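Local coordinates for catalase (Bacillus pumilus, PDB 4QOL), which catalyses the breakdown of hydrogen peroxide to water and oxygen at a heme and also shows peroxidase-like activity toward phenolic substrates, at residues Arg94-Val98 with Tyr191-Arg195; Glu53-Arg59 with His100-Glu106. All blocks are in the same frame, centred on the assembly; numbering follows the deposited sequence. Where two conformers were deposited one is given.

Interaction 1 (Arg94-Val98 with Tyr191-Arg195). With HEM (protoporphyrin IX containing Fe), chain E.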
loop_
_atom_site.group_PDB
_atom_site.type_symbol
_atom_site.label_atom_id
_atom_site.label_comp_id
_atom_site.label_asym_id
_atom_site.label_seq_id
_atom_site.Cartn_x
_atom_site.Cartn_y
_atom_site.Cartn_z
ATOM N N ARG A 94 19.394 -14.124 -9.907
ATOM C CA ARG A 94 18.974 -14.509 -8.551
ATOM C C ARG A 94 18.685 -16.032 -8.496
ATOM O O ARG A 94 17.976 -16.564 -9.352
ATOM C CB ARG A 94 17.744 -13.747 -8.086
ATOM C CG ARG A 94 17.358 -14.011 -6.636
ATOM C CD ARG A 94 16.295 -13.000 -6.153
ATOM N NE ARG A 94 15.817 -13.262 -4.789
ATOM C CZ ARG A 94 14.920 -14.187 -4.446
ATOM N NH1 ARG A 94 14.424 -15.019 -5.296
ATOM N NH2 ARG A 94 14.539 -14.270 -3.167
ATOM N N PHE A 95 19.272 -16.678 -7.488
ATOM C CA PHE A 95 19.061 -18.112 -7.173
ATOM C C PHE A 95 18.191 -18.164 -5.996
ATOM O O PHE A 95 18.250 -17.232 -5.135
ATOM C CB PHE A 95 20.391 -18.818 -6.898
ATOM C CG PHE A 95 21.361 -18.790 -8.080
ATOM C CD1 PHE A 95 21.164 -19.533 -9.224
ATOM C CD2 PHE A 95 22.504 -17.992 -7.998
ATOM C CE1 PHE A 95 22.107 -19.521 -10.248
ATOM C CE2 PHE A 95 23.440 -17.968 -9.024
ATOM C CZ PHE A 95 23.240 -18.707 -10.142
ATOM N N SER A 96 17.442 -19.243 -5.817
ATOM C CA SER A 96 16.504 -19.302 -4.732
ATOM C C SER A 96 16.095 -20.750 -4.441
ATOM O O SER A 96 16.249 -21.643 -5.288
ATOM C CB SER A 96 15.254 -18.471 -5.087
ATOM O OG SER A 96 14.744 -18.850 -6.342
ATOM N N THR A 97 15.525 -20.981 -3.249
ATOM C CA THR A 97 14.617 -22.104 -3.038
ATOM C C THR A 97 13.230 -21.730 -3.438
ATOM O O THR A 97 13.043 -20.705 -4.121
ATOM C CB THR A 97 14.680 -22.583 -1.538
ATOM O OG1 THR A 97 14.228 -21.561 -0.679
ATOM C CG2 THR A 97 16.159 -22.992 -1.129
ATOM N N VAL A 98 12.214 -22.502 -3.087
ATOM C CA VAL A 98 10.859 -22.261 -3.558
ATOM C C VAL A 98 9.811 -21.992 -2.490
ATOM O O VAL A 98 9.137 -20.961 -2.537
ATOM C CB VAL A 98 10.332 -23.390 -4.486
ATOM C CG1 VAL A 98 8.885 -23.056 -4.934
ATOM C CG2 VAL A 98 11.272 -23.569 -5.643
ATOM N N TYR A 191 24.354 -23.153 -4.885
ATOM C CA TYR A 191 23.827 -22.586 -6.109
ATOM C C TYR A 191 24.805 -22.659 -7.280
ATOM O O TYR A 191 24.386 -22.584 -8.410
ATOM C CB TYR A 191 23.433 -21.116 -5.880
ATOM C CG TYR A 191 22.312 -20.863 -4.893
ATOM C CD1 TYR A 191 21.133 -21.608 -4.927
ATOM C CD2 TYR A 191 22.428 -19.870 -3.928
ATOM C CE1 TYR A 191 20.089 -21.347 -4.043
ATOM C CE2 TYR A 191 21.423 -19.591 -3.044
ATOM C CZ TYR A 191 20.243 -20.341 -3.071
ATOM O OH TYR A 191 19.252 -20.065 -2.175
ATOM N N ALA A 192 26.110 -22.835 -7.004
ATOM C CA ALA A 192 27.138 -22.879 -8.076
ATOM C C ALA A 192 27.244 -24.255 -8.729
ATOM O O ALA A 192 27.398 -24.385 -9.937
ATOM C CB ALA A 192 28.499 -22.479 -7.524
ATOM N N GLU A 193 27.059 -25.301 -7.944
ATOM C CA GLU A 193 27.253 -26.690 -8.448
ATOM C C GLU A 193 25.904 -27.300 -8.797
ATOM O O GLU A 193 25.455 -28.303 -8.225
ATOM C CB GLU A 193 27.985 -27.510 -7.369
ATOM C CG GLU A 193 29.403 -27.020 -7.090
ATOM C CD GLU A 193 30.099 -27.815 -5.994
ATOM O OE1 GLU A 193 30.257 -27.304 -4.853
ATOM O OE2 GLU A 193 30.499 -28.949 -6.274
ATOM N N MET A 194 25.202 -26.617 -9.706
ATOM C CA MET A 194 23.782 -26.804 -9.918
ATOM C C MET A 194 23.453 -26.568 -11.382
ATOM O O MET A 194 24.047 -25.689 -12.008
ATOM C CB MET A 194 23.052 -25.753 -9.071
ATOM C CG MET A 194 21.578 -25.838 -9.073
ATOM S SD MET A 194 20.807 -24.593 -7.975
ATOM C CE MET A 194 20.857 -23.093 -8.954
ATOM N N ARG A 195 22.524 -27.372 -11.888
ATOM C CA ARG A 195 21.973 -27.262 -13.227
ATOM C C ARG A 195 21.086 -26.018 -13.349
ATOM O O ARG A 195 20.633 -25.486 -12.329
ATOM C CB ARG A 195 21.099 -28.490 -13.441
ATOM C CG ARG A 195 20.636 -28.771 -14.823
ATOM C CD ARG A 195 19.643 -29.923 -14.829
ATOM N NE ARG A 195 20.113 -31.126 -14.118
ATOM C CZ ARG A 195 20.676 -32.199 -14.683
ATOM N NH1 ARG A 195 20.841 -32.279 -15.985
ATOM N NH2 ARG A 195 21.058 -33.227 -13.927
HETATM C CHA HEM E . 9.061 -16.449 -8.587
HETATM C CHB HEM E . 4.564 -17.395 -10.141
HETATM C CHC HEM E . 6.303 -21.459 -12.436
HETATM C CHD HEM E . 10.797 -19.969 -11.405
HETATM C C1A HEM E . 7.691 -16.385 -8.784
HETATM C C2A HEM E . 6.813 -15.408 -8.215
HETATM C C3A HEM E . 5.553 -15.675 -8.656
HETATM C C4A HEM E . 5.647 -16.801 -9.493
HETATM C CMA HEM E . 4.251 -14.954 -8.464
HETATM C CAA HEM E . 7.259 -14.281 -7.339
HETATM C CBA HEM E . 8.019 -13.306 -8.263
HETATM C CGA HEM E . 8.367 -12.041 -7.574
HETATM O O1A HEM E . 9.194 -11.285 -8.124
HETATM O O2A HEM E . 7.777 -11.681 -6.530
HETATM C C1B HEM E . 4.702 -18.606 -10.877
HETATM C C2B HEM E . 3.581 -19.250 -11.489
HETATM C C3B HEM E . 4.034 -20.384 -12.111
HETATM C C4B HEM E . 5.493 -20.420 -11.931
HETATM C CMB HEM E . 2.165 -18.734 -11.437
HETATM C CAB HEM E . 3.298 -21.370 -12.905
HETATM C CBB HEM E . 2.071 -21.072 -13.340
HETATM C C1C HEM E . 7.694 -21.395 -12.356
HETATM C C2C HEM E . 8.538 -22.136 -13.151
HETATM C C3C HEM E . 9.800 -21.734 -12.841
HETATM C C4C HEM E . 9.737 -20.677 -11.904
HETATM C CMC HEM E . 8.085 -23.243 -14.079
HETATM C CAC HEM E . 10.990 -22.157 -13.499
HETATM C CBC HEM E . 10.879 -22.573 -14.750
HETATM C C1D HEM E . 10.631 -18.877 -10.540
HETATM C C2D HEM E . 11.782 -18.192 -9.953
HETATM C C3D HEM E . 11.328 -17.231 -9.143
HETATM C C4D HEM E . 9.876 -17.322 -9.252
HETATM C CMD HEM E . 13.200 -18.587 -10.242
HETATM C CAD HEM E . 12.128 -16.245 -8.328
HETATM C CBD HEM E . 12.546 -15.120 -9.302
HETATM C CGD HEM E . 13.365 -14.189 -8.457
HETATM O O1D HEM E . 14.542 -14.482 -8.287
HETATM O O2D HEM E . 12.871 -13.149 -7.943
HETATM N NA HEM E . 6.959 -17.242 -9.612
HETATM N NB HEM E . 5.785 -19.345 -11.180
HETATM N NC HEM E . 8.417 -20.456 -11.653
HETATM N ND HEM E . 9.500 -18.332 -10.105
HETATM FE FE HEM E . 7.718 -18.824 -10.623
#

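Interaction 2 (Glu53-Arg59 with His100-Glu106). With HEM (protoporphyrin IX containing Fe), chain E.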
loop_
_atom_site.group_PDB
_atom_site.type_symbol
_atom_site.label_atom_id
_atom_site.label_comp_id
_atom_site.label_asym_id
_atom_site.label_seq_id
_atom_site.Cartn_x
_atom_site.Cartn_y
_atom_site.Cartn_z
ATOM N N GLU A 53 7.539 -10.363 1.146
ATOM C CA GLU A 53 8.431 -11.289 0.461
ATOM C C GLU A 53 7.747 -11.833 -0.785
ATOM O O GLU A 53 6.516 -11.797 -0.920
ATOM C CB GLU A 53 8.914 -12.441 1.390
ATOM C CG GLU A 53 7.907 -13.521 1.615
ATOM C CD GLU A 53 8.374 -14.602 2.574
ATOM O OE1 GLU A 53 9.333 -14.387 3.428
ATOM O OE2 GLU A 53 7.688 -15.704 2.608
ATOM N N ARG A 54 8.566 -12.412 -1.664
ATOM C CA ARG A 54 7.997 -13.095 -2.823
ATOM C C ARG A 54 7.058 -14.229 -2.431
ATOM O O ARG A 54 7.329 -14.934 -1.507
ATOM C CB ARG A 54 9.113 -13.733 -3.684
ATOM C CG ARG A 54 10.066 -12.702 -4.300
ATOM C CD ARG A 54 11.348 -13.405 -4.761
ATOM N NE ARG A 54 12.163 -12.468 -5.533
ATOM C CZ ARG A 54 12.893 -11.466 -5.012
ATOM N NH1 ARG A 54 12.888 -11.225 -3.731
ATOM N NH2 ARG A 54 13.621 -10.628 -5.847
ATOM N N VAL A 55 5.954 -14.354 -3.158
ATOM C CA VAL A 55 4.975 -15.352 -2.812
ATOM C C VAL A 55 5.568 -16.791 -2.854
ATOM O O VAL A 55 5.100 -17.696 -2.109
ATOM C CB VAL A 55 3.701 -15.206 -3.653
ATOM C CG1 VAL A 55 3.884 -15.518 -5.117
ATOM C CG2 VAL A 55 2.531 -16.017 -3.062
ATOM N N VAL A 56 6.464 -17.012 -3.809
ATOM C CA VAL A 56 7.319 -18.245 -3.803
ATOM C C VAL A 56 8.717 -17.799 -4.122
ATOM O O VAL A 56 8.901 -16.650 -4.597
ATOM C CB VAL A 56 6.844 -19.328 -4.820
ATOM C CG1 VAL A 56 5.575 -20.013 -4.341
ATOM C CG2 VAL A 56 6.649 -18.727 -6.195
ATOM N N HIS A 57 9.697 -18.639 -3.878
ATOM C CA HIS A 57 11.150 -18.311 -4.048
ATOM C C HIS A 57 11.607 -17.146 -3.173
ATOM O O HIS A 57 12.434 -16.309 -3.546
ATOM C CB HIS A 57 11.493 -18.042 -5.471
ATOM C CG HIS A 57 11.268 -19.221 -6.400
ATOM N ND1 HIS A 57 12.309 -19.912 -6.948
ATOM C CD2 HIS A 57 10.146 -19.728 -6.941
ATOM C CE1 HIS A 57 11.842 -20.845 -7.780
ATOM N NE2 HIS A 57 10.530 -20.751 -7.806
ATOM N N ALA A 58 11.003 -17.085 -2.000
ATOM C CA ALA A 58 11.286 -15.957 -1.066
ATOM C C ALA A 58 12.732 -15.912 -0.573
ATOM O O ALA A 58 13.295 -14.846 -0.382
ATOM C CB ALA A 58 10.344 -16.034 0.124
ATOM N N ARG A 59 13.321 -17.072 -0.331
ATOM C CA ARG A 59 14.724 -17.200 0.039
ATOM C C ARG A 59 15.605 -17.295 -1.162
ATOM O O ARG A 59 15.412 -18.185 -1.979
ATOM C CB ARG A 59 14.945 -18.513 0.870
ATOM C CG ARG A 59 16.415 -18.954 1.006
ATOM C CD ARG A 59 17.358 -18.007 1.720
ATOM N NE ARG A 59 17.398 -18.296 3.130
ATOM C CZ ARG A 59 18.125 -17.628 3.999
ATOM N NH1 ARG A 59 18.843 -16.578 3.617
ATOM N NH2 ARG A 59 18.077 -17.968 5.289
ATOM N N HIS A 100 9.600 -22.228 1.242
ATOM C CA HIS A 100 9.574 -21.688 2.615
ATOM C C HIS A 100 9.957 -20.195 2.583
ATOM O O HIS A 100 10.409 -19.689 1.567
ATOM C CB HIS A 100 10.422 -22.492 3.587
ATOM C CG HIS A 100 9.841 -23.831 3.914
ATOM N ND1 HIS A 100 8.988 -24.054 4.970
ATOM C CD2 HIS A 100 9.901 -24.991 3.220
ATOM C CE1 HIS A 100 8.651 -25.332 4.989
ATOM N NE2 HIS A 100 9.170 -25.920 3.934
ATOM N N PRO A 101 9.686 -19.434 3.678
ATOM C CA PRO A 101 9.866 -17.983 3.657
ATOM C C PRO A 101 11.319 -17.521 3.630
ATOM O O PRO A 101 12.255 -18.335 3.646
ATOM C CB PRO A 101 9.177 -17.510 4.974
ATOM C CG PRO A 101 8.214 -18.579 5.301
ATOM C CD PRO A 101 8.872 -19.838 4.852
ATOM N N LYS A 102 11.509 -16.203 3.640
ATOM C CA LYS A 102 12.815 -15.587 3.908
ATOM C C LYS A 102 13.340 -16.141 5.224
ATOM O O LYS A 102 12.595 -16.397 6.149
ATOM C CB LYS A 102 12.668 -14.058 4.003
ATOM C CG LYS A 102 12.537 -13.351 2.648
ATOM C CD LYS A 102 12.383 -11.855 2.891
ATOM C CE LYS A 102 13.621 -11.246 3.504
ATOM N NZ LYS A 102 14.766 -11.238 2.539
ATOM N N GLY A 103 14.633 -16.359 5.315
ATOM C CA GLY A 103 15.146 -16.834 6.547
ATOM C C GLY A 103 15.149 -18.354 6.601
ATOM O O GLY A 103 15.808 -18.850 7.460
ATOM N N SER A 104 14.458 -19.073 5.689
ATOM C CA SER A 104 14.372 -20.517 5.812
ATOM C C SER A 104 15.694 -21.137 5.347
ATOM O O SER A 104 16.492 -20.510 4.641
ATOM C CB SER A 104 13.193 -21.092 4.974
ATOM O OG SER A 104 13.258 -20.798 3.597
ATOM N N PRO A 105 15.989 -22.364 5.776
ATOM C CA PRO A 105 17.262 -22.982 5.406
ATOM C C PRO A 105 17.388 -23.340 3.913
ATOM O O PRO A 105 16.413 -23.624 3.218
ATOM C CB PRO A 105 17.290 -24.264 6.229
ATOM C CG PRO A 105 16.343 -23.978 7.343
ATOM C CD PRO A 105 15.262 -23.177 6.766
ATOM N N GLU A 106 18.631 -23.368 3.460
ATOM C CA GLU A 106 18.935 -23.650 2.047
ATOM C C GLU A 106 19.337 -25.138 1.843
ATOM O O GLU A 106 19.783 -25.553 0.775
ATOM C CB GLU A 106 19.985 -22.679 1.533
ATOM C CG GLU A 106 19.430 -21.257 1.323
ATOM C CD GLU A 106 20.496 -20.232 0.966
ATOM O OE1 GLU A 106 21.594 -20.317 1.618
ATOM O OE2 GLU A 106 20.218 -19.309 0.152
HETATM C CHA HEM E . 9.061 -16.449 -8.587
HETATM C CHB HEM E . 4.564 -17.395 -10.141
HETATM C CHC HEM E . 6.303 -21.459 -12.436
HETATM C CHD HEM E . 10.797 -19.969 -11.405
HETATM C C1A HEM E . 7.691 -16.385 -8.784
HETATM C C2A HEM E . 6.813 -15.408 -8.215
HETATM C C3A HEM E . 5.553 -15.675 -8.656
HETATM C C4A HEM E . 5.647 -16.801 -9.493
HETATM C CMA HEM E . 4.251 -14.954 -8.464
HETATM C CAA HEM E . 7.259 -14.281 -7.339
HETATM C CBA HEM E . 8.019 -13.306 -8.263
HETATM C CGA HEM E . 8.367 -12.041 -7.574
HETATM O O1A HEM E . 9.194 -11.285 -8.124
HETATM O O2A HEM E . 7.777 -11.681 -6.530
HETATM C C1B HEM E . 4.702 -18.606 -10.877
HETATM C C2B HEM E . 3.581 -19.250 -11.489
HETATM C C3B HEM E . 4.034 -20.384 -12.111
HETATM C C4B HEM E . 5.493 -20.420 -11.931
HETATM C CMB HEM E . 2.165 -18.734 -11.437
HETATM C CAB HEM E . 3.298 -21.370 -12.905
HETATM C CBB HEM E . 2.071 -21.072 -13.340
HETATM C C1C HEM E . 7.694 -21.395 -12.356
HETATM C C2C HEM E . 8.538 -22.136 -13.151
HETATM C C3C HEM E . 9.800 -21.734 -12.841
HETATM C C4C HEM E . 9.737 -20.677 -11.904
HETATM C CMC HEM E . 8.085 -23.243 -14.079
HETATM C CAC HEM E . 10.990 -22.157 -13.499
HETATM C CBC HEM E . 10.879 -22.573 -14.750
HETATM C C1D HEM E . 10.631 -18.877 -10.540
HETATM C C2D HEM E . 11.782 -18.192 -9.953
HETATM C C3D HEM E . 11.328 -17.231 -9.143
HETATM C C4D HEM E . 9.876 -17.322 -9.252
HETATM C CMD HEM E . 13.200 -18.587 -10.242
HETATM C CAD HEM E . 12.128 -16.245 -8.328
HETATM C CBD HEM E . 12.546 -15.120 -9.302
HETATM C CGD HEM E . 13.365 -14.189 -8.457
HETATM O O1D HEM E . 14.542 -14.482 -8.287
HETATM O O2D HEM E . 12.871 -13.149 -7.943
HETATM N NA HEM E . 6.959 -17.242 -9.612
HETATM N NB HEM E . 5.785 -19.345 -11.180
HETATM N NC HEM E . 8.417 -20.456 -11.653
HETATM N ND HEM E . 9.500 -18.332 -10.105
HETATM FE FE HEM E . 7.718 -18.824 -10.623
HETATM O O HOH W 1 8.741 -18.850 -0.765
HETATM O O HOH W 2 12.048 -19.764 -0.718
#

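Interaction 1 (Arg94-Val98 with Tyr191-Arg195)
At the end of strand 88-96 in the antiparallel beta-barrel of the catalase fold, Phe95 packs against Tyr191, which lies in the loop ahead of strand 196-197. The two rings are nearly parallel, 15° apart, but slid so far past each other that they barely overlap, with centroids 5.6 Å apart. Instead, each ring rests on the beta carbon of the other residue in a reciprocal pair of CH-pi contacts: Phe95 CB lies 3.5 Å from the centroid of the Tyr191 ring, and Tyr191 CB sits less closely, 4.2 Å from the centroid of the Phe95 ring. Phe95 swings its CG to the side of its own backbone N (chi1 -61°), and Tyr191 does nearly the same. Large flat groups suit this buried place, where Phe95 also meets Phe114 edge-to-face. The flexible thioether of Met194, bent at its last torsion, fills in beside the phenyl ring, with CE 3.6 Å from Phe95 CD1. Tyr191 reaches on past Ser96, its hydroxyl satisfied by Glu106, whereas the buried carbonyl oxygen of Tyr191 has no hydrogen-bonding partner in the model. Strand alternation sends the neighbours of Phe95 the other way: Ser96 toward His57, its polar partner, and Arg94 toward the heme. A basic residue suits that side, because the extended Arg94 chain brings the edge of its guanidinium to a heme propionate while the same nitrogen also bonds His57 O. The bond from Arg94 NH1 to HEM O1D is 3.0 Å long, with an N-H...O angle of 156°.

Interaction 2 (Glu53-Arg59 with His100-Glu106)
The guanidinium of Arg59 has Gly103 N over one face, 3.7 Å above the plane, and Ser104 O at its edge, where a type II beta turn, Pro101-Ser104, meets the heme-lining loop 53-59. Two nitrogens grip that oxygen side-on: Arg59 NE lies 2.8 Å from Ser104 O in the carbonyl plane, while Arg59 NH2 approaches from above it at 3.1 Å. Bends at chi2 (62°) and chi3 bring the guanidinium round to the turn. The other flat group, the His57 ring, lies with one face on the porphyrin, HEM C2D being 3.4 Å from its plane, and has Val56 CG2 at its edge; this placement resembles the distal histidine of heme catalases. Gly103 suits the turn because, at a phi of 90°, a side chain would collide with the carbonyl oxygen of Lys102. Ser104 closes it through its backbone N-H and adds a second bond, OG donating to Pro101 O over 2.7 Å. Glu53, extended beyond CG, supplies an acceptor for the turn's backbone, while the Lys102 ammonium pairs with Glu312. Water 2 joins Arg59 N to His100 O, and Arg54 NE bonds HEM O2D at 2.6 Å. The Lys102 N-H points almost straight (170°) at Glu53 OE1, 2.8 Å away, from above the carboxylate plane.

Interactions 1 and 2 lie side by side in the catalase fold, their centres about 13 Å apart, and both touch the same heme. Their segments alternate along the chain: 53-59, 94-98, 100-106, then 191-195. Segment 53-59 leads into strand 60-69, an antiparallel partner of strand 88-96, which ends within 94-98, while 100-106 follows in the loop before strand 113-120. Two side-chain bridges join the contacts: Ser96 OG lies 2.7 Å from His57 ND1, and Tyr191 OH lies 2.6 Å from Glu106 OE2. The first probably fixes the rotation of the imidazole over the heme, tying the pocket to the barrel strand behind it.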